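Local coordinates for protein cystathionine beta-lyases/cystathionine gamma-synthases (Corynebacterium glutamicum, PDB 5X5H) that probably catalyses the pyridoxal-5'-phosphate-dependent condensation of O-succinyl-L-homoserine with L-cysteine to L,L-cystathionine and succinate, a step of methionine biosynthesis, at residues A[63-67]-A[247-251]. Sequence-based numbering, arbitrary orientation.
Sequences LEQTV and TARGL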
loop_
_atom_site.group_PDB
_atom_site.type_symbol
_atom_site.label_atom_id
_atom_site.label_comp_id
_atom_site.label_asym_id
_atom_site.label_seq_id
_atom_site.Cartn_x
_atom_site.Cartn_y
_atom_site.Cartn_z
ATOM N N LEU A 63 2.577 -16.413 0.145
ATOM C CA LEU A 63 1.148 -16.712 0.362
ATOM C C LEU A 63 0.736 -18.111 -0.071
ATOM O O LEU A 63 0.109 -18.882 0.710
ATOM C CB LEU A 63 0.290 -15.681 -0.308
ATOM C CG LEU A 63 -1.215 -15.970 -0.340
ATOM C CD1 LEU A 63 -1.838 -16.060 1.046
ATOM C CD2 LEU A 63 -1.916 -15.012 -1.227
ATOM N N GLU A 64 1.142 -18.452 -1.273
ATOM C CA GLU A 64 0.856 -19.765 -1.859
ATOM C C GLU A 64 1.323 -20.891 -1.011
ATOM O O GLU A 64 0.608 -21.880 -0.696
ATOM C CB GLU A 64 1.561 -19.881 -3.236
ATOM C CG GLU A 64 0.910 -18.992 -4.274
ATOM C CD GLU A 64 1.599 -18.963 -5.654
ATOM O OE1 GLU A 64 2.815 -19.384 -5.743
ATOM O OE2 GLU A 64 0.985 -18.484 -6.644
ATOM N N GLN A 65 2.547 -20.791 -0.490
ATOM C CA GLN A 65 3.136 -21.840 0.326
ATOM C C GLN A 65 2.462 -21.963 1.649
ATOM O O GLN A 65 2.364 -23.036 2.239
ATOM C CB GLN A 65 4.653 -21.603 0.461
ATOM C CG GLN A 65 5.383 -21.790 -0.856
ATOM C CD GLN A 65 5.336 -23.154 -1.396
ATOM O OE1 GLN A 65 4.732 -23.465 -2.450
ATOM N NE2 GLN A 65 5.870 -24.078 -0.607
ATOM N N THR A 66 1.965 -20.860 2.210
ATOM C CA THR A 66 1.295 -20.826 3.468
ATOM C C THR A 66 -0.029 -21.592 3.318
ATOM O O THR A 66 -0.351 -22.479 4.088
ATOM C CB THR A 66 1.056 -19.452 4.012
ATOM O OG1 THR A 66 2.259 -18.683 4.075
ATOM C CG2 THR A 66 0.497 -19.508 5.411
ATOM N N VAL A 67 -0.891 -21.187 2.388
ATOM C CA VAL A 67 -2.166 -21.885 2.232
ATOM C C VAL A 67 -1.986 -23.381 1.859
ATOM O O VAL A 67 -2.737 -24.238 2.373
ATOM C CB VAL A 67 -3.066 -21.130 1.256
ATOM C CG1 VAL A 67 -4.420 -21.902 1.042
ATOM C CG2 VAL A 67 -3.358 -19.710 1.751
ATOM N N THR A 247 -3.454 -10.450 2.146
ATOM C CA THR A 247 -4.076 -11.755 2.320
ATOM C C THR A 247 -3.297 -12.562 3.359
ATOM O O THR A 247 -3.896 -13.183 4.281
ATOM C CB THR A 247 -4.261 -12.526 1.019
ATOM O OG1 THR A 247 -5.020 -11.733 0.056
ATOM C CG2 THR A 247 -4.928 -13.896 1.238
ATOM N N ALA A 248 -1.992 -12.715 3.148
ATOM C CA ALA A 248 -1.178 -13.460 4.119
ATOM C C ALA A 248 -1.192 -12.839 5.472
ATOM O O ALA A 248 -1.170 -13.560 6.470
ATOM C CB ALA A 248 0.227 -13.555 3.581
ATOM N N ARG A 249 -1.243 -11.514 5.569
ATOM C CA ARG A 249 -1.354 -10.859 6.868
ATOM C C ARG A 249 -2.629 -11.267 7.624
ATOM O O ARG A 249 -2.611 -11.602 8.764
ATOM C CB ARG A 249 -1.283 -9.328 6.670
ATOM C CG ARG A 249 -1.286 -8.532 8.015
ATOM C CD ARG A 249 -1.424 -7.064 7.718
ATOM N NE ARG A 249 -0.980 -6.169 8.736
ATOM C CZ ARG A 249 -1.713 -5.439 9.607
ATOM N NH1 ARG A 249 -3.023 -5.641 9.702
ATOM N NH2 ARG A 249 -1.143 -4.509 10.291
ATOM N N GLY A 250 -3.733 -11.223 6.855
ATOM C CA GLY A 250 -4.963 -11.666 7.430
ATOM C C GLY A 250 -4.933 -13.104 7.864
ATOM O O GLY A 250 -5.525 -13.502 8.909
ATOM N N LEU A 251 -4.331 -13.970 7.049
ATOM C CA LEU A 251 -4.272 -15.408 7.327
ATOM C C LEU A 251 -3.573 -15.748 8.673
ATOM O O LEU A 251 -3.886 -16.773 9.303
ATOM C CB LEU A 251 -3.615 -16.082 6.129
ATOM C CG LEU A 251 -3.403 -17.555 6.164
ATOM C CD1 LEU A 251 -4.746 -18.323 6.455
ATOM C CD2 LEU A 251 -2.742 -17.963 4.866
#
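Leu63 and Leu251 carry the packing between helix 58-70 and the C-terminal end of helix 241-251, Leu63 through both branch methyls and Leu251 through CD2 alone. Both branches of Leu63 meet the methyl of Thr247: CD1 lies 3.8 Å from Thr247 CG2, and CD2 is 4.0 Å from the same atom. Leu63 CD1 also approaches Ala248, 4.1 Å from its CB and close to its backbone N. One turn further along, Leu251 CD2 reaches Thr66 CG2 and Val67 CG2, both at 3.6 Å. A looser approach of 4.4 Å between Leu251 CD2 and Leu63 CD1 links the two patches.

Leu63 holds CG anti to its own nitrogen (chi1 171°), a setting that carries its methyls across to the second helix. In Thr66 and Thr247 alike, the methyl takes the place anti to the backbone N and faces the contact, while the hydroxyl bonds back along its own helix, Thr66 OG1 to the carbonyl of Ala62 and Thr247 OG1 to that of Asp243. The axes of 63-67 and 247-251 approach to 10.3 Å, with N-to-C directions 31° apart. Leu216 of strand 215-219 lies against Leu63 and Val67, whereas Ile206 touches Thr247 and Leu251; on the far side of helix 241-251, Arg249 forms a salt bridge with Asp211 of the second subunit.

No hydrogen bond crosses between the segments, and both threonine hydroxyls are satisfied within their helices; cohesion therefore rests on methyl-to-methyl packing, which joins two helices beside the large sheet of the cofactor-binding domain.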